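Local atomic coordinates of beta-phenylalanine aminotransferase (Variovorax paradoxus, PDB entry 4AO9), a protein that probably transfers the amino group of beta-phenylalanine to a keto-acid acceptor with pyridoxal-5'-phosphate as cofactor, as a class-III aminotransferase. Residues A380-G385 against Q402-H407. Numbering follows the deposited sequence.
Sequences AHFVQG and QLLFFH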
loop_
_atom_site.group_PDB
_atom_site.type_symbol
_atom_site.label_atom_id
_atom_site.label_comp_id
_atom_site.label_asym_id
_atom_site.label_seq_id
_atom_site.Cartn_x
_atom_site.Cartn_y
_atom_site.Cartn_z
ATOM N N ALA A 380 21.167 10.873 15.452
ATOM C CA ALA A 380 21.780 11.987 16.178
ATOM C C ALA A 380 20.731 12.662 17.056
ATOM O O ALA A 380 19.593 12.875 16.622
ATOM C CB ALA A 380 22.365 12.990 15.198
ATOM N N HIS A 381 21.104 12.990 18.292
ATOM C CA HIS A 381 20.241 13.764 19.187
ATOM C C HIS A 381 21.079 14.784 19.929
ATOM O O HIS A 381 22.155 14.458 20.424
ATOM C CB HIS A 381 19.534 12.870 20.212
ATOM C CG HIS A 381 18.633 11.838 19.603
ATOM N ND1 HIS A 381 17.470 12.162 18.941
ATOM C CD2 HIS A 381 18.726 10.489 19.570
ATOM C CE1 HIS A 381 16.889 11.054 18.514
ATOM N NE2 HIS A 381 17.627 10.025 18.885
ATOM N N PHE A 382 20.577 16.012 20.007
ATOM C CA PHE A 382 21.247 17.065 20.773
ATOM C C PHE A 382 20.717 17.129 22.202
ATOM O O PHE A 382 20.041 18.075 22.604
ATOM C CB PHE A 382 21.153 18.402 20.044
ATOM C CG PHE A 382 21.898 18.408 18.746
ATOM C CD1 PHE A 382 23.276 18.625 18.722
ATOM C CD2 PHE A 382 21.233 18.143 17.554
ATOM C CE1 PHE A 382 23.975 18.609 17.523
ATOM C CE2 PHE A 382 21.919 18.125 16.353
ATOM C CZ PHE A 382 23.290 18.354 16.331
ATOM N N VAL A 383 21.026 16.075 22.946
ATOM C CA VAL A 383 20.615 15.938 24.336
ATOM C C VAL A 383 21.682 15.123 25.073
ATOM O O VAL A 383 22.363 14.285 24.471
ATOM C CB VAL A 383 19.200 15.287 24.439
ATOM C CG1 VAL A 383 19.255 13.780 24.173
ATOM C CG2 VAL A 383 18.558 15.581 25.784
ATOM N N GLN A 384 21.850 15.403 26.364
ATOM C CA GLN A 384 22.742 14.619 27.215
ATOM C C GLN A 384 21.930 13.598 28.017
ATOM O O GLN A 384 20.739 13.803 28.280
ATOM C CB GLN A 384 23.566 15.543 28.137
ATOM C CG GLN A 384 24.589 14.852 29.072
ATOM C CD GLN A 384 25.553 13.904 28.355
ATOM O OE1 GLN A 384 25.720 12.752 28.766
ATOM N NE2 GLN A 384 26.188 14.384 27.282
ATOM N N GLY A 385 22.572 12.490 28.368
ATOM C CA GLY A 385 21.968 11.484 29.242
ATOM C C GLY A 385 21.279 10.357 28.498
ATOM O O GLY A 385 21.318 10.292 27.269
ATOM N N GLN A 402 18.847 20.859 11.903
ATOM C CA GLN A 402 18.926 21.479 10.574
ATOM C C GLN A 402 20.364 21.869 10.243
ATOM O O GLN A 402 20.854 21.594 9.144
ATOM C CB GLN A 402 18.005 22.694 10.466
ATOM C CG GLN A 402 16.531 22.391 10.614
ATOM C CD GLN A 402 15.689 23.621 10.392
ATOM O OE1 GLN A 402 15.563 24.110 9.261
ATOM N NE2 GLN A 402 15.105 24.135 11.463
ATOM N N LEU A 403 21.050 22.500 11.195
ATOM C CA LEU A 403 22.444 22.880 10.981
ATOM C C LEU A 403 23.313 21.666 10.648
ATOM O O LEU A 403 24.138 21.725 9.739
ATOM C CB LEU A 403 23.003 23.672 12.181
ATOM C CG LEU A 403 22.407 25.079 12.387
ATOM C CD1 LEU A 403 22.859 25.709 13.707
ATOM C CD2 LEU A 403 22.740 26.022 11.238
ATOM N N LEU A 404 23.100 20.561 11.367
ATOM C CA LEU A 404 23.794 19.298 11.074
ATOM C C LEU A 404 23.523 18.803 9.656
ATOM O O LEU A 404 24.454 18.457 8.921
ATOM C CB LEU A 404 23.398 18.207 12.083
ATOM C CG LEU A 404 24.029 16.827 11.836
ATOM C CD1 LEU A 404 25.563 16.860 11.897
ATOM C CD2 LEU A 404 23.488 15.843 12.858
ATOM N N PHE A 405 22.242 18.776 9.285
ATOM C CA PHE A 405 21.818 18.340 7.957
ATOM C C PHE A 405 22.516 19.126 6.842
ATOM O O PHE A 405 23.071 18.534 5.916
ATOM C CB PHE A 405 20.289 18.444 7.817
ATOM C CG PHE A 405 19.794 18.155 6.430
ATOM C CD1 PHE A 405 19.657 16.837 5.987
ATOM C CD2 PHE A 405 19.495 19.198 5.555
ATOM C CE1 PHE A 405 19.219 16.563 4.693
ATOM C CE2 PHE A 405 19.053 18.930 4.251
ATOM C CZ PHE A 405 18.921 17.608 3.826
ATOM N N PHE A 406 22.496 20.455 6.947
ATOM C CA PHE A 406 23.119 21.302 5.924
ATOM C C PHE A 406 24.638 21.180 5.911
ATOM O O PHE A 406 25.254 21.163 4.842
ATOM C CB PHE A 406 22.685 22.765 6.076
ATOM C CG PHE A 406 21.234 22.999 5.761
ATOM C CD1 PHE A 406 20.751 22.809 4.464
ATOM C CD2 PHE A 406 20.344 23.412 6.752
ATOM C CE1 PHE A 406 19.410 23.010 4.172
ATOM C CE2 PHE A 406 18.999 23.613 6.466
ATOM C CZ PHE A 406 18.533 23.414 5.168
ATOM N N HIS A 407 25.231 21.055 7.099
ATOM C CA HIS A 407 26.655 20.792 7.206
ATOM C C HIS A 407 27.033 19.503 6.480
ATOM O O HIS A 407 28.010 19.475 5.736
ATOM C CB HIS A 407 27.109 20.724 8.672
ATOM C CG HIS A 407 28.531 20.292 8.832
ATOM N ND1 HIS A 407 29.594 21.144 8.611
ATOM C CD2 HIS A 407 29.070 19.090 9.145
ATOM C CE1 HIS A 407 30.724 20.487 8.797
ATOM N NE2 HIS A 407 30.435 19.241 9.126
#
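The F382 ring meets the helix edge-on. Its CZ lies 4.3 Å from CB of L404, and that carbon sits close to the ring plane, so the helix reaches the rim of the phenyl group and does not cover a face. Within the helix, F405 lies against one face of the F406 ring, its CD2 resting 3.9 Å over the middle of F406, but neither ring takes part across the segments.

L404 carries the helical side of the contact. Its CG is anti to the backbone N (chi1 178°), while chi2 of 61° puts CD2 in an extended position relative to CA, reaching toward the end of the strand. There CD2 comes within 3.9 Å of A380 CB. The leucine thus uses two different carbons: CB at the ring rim, near its plane, and CD2 displaced from that plane to the side where A380 CB lies. Both links are purely apolar, and the modest 106 Å² buried over the two sides fits a contact made by three side chains. The nearest CA atoms, of A380 and L404, are 9.1 Å apart, a spacing bridged by side chains alone.

All three residues are buried. I439 and F442 of helix 429-445 touch L404, F442 also reaches F382, and F371 of strand 370-374 packs on A380. R401, one residue before the helical segment, donates its NH2 to A380 O, adding a polar tie beside the apolar one. Together these contacts lay helices 398-410 and 429-445 against the end of strand 377-381, the central strand of a three-stranded antiparallel sheet, consistent with the small C-terminal domain of fold-type I aminotransferases.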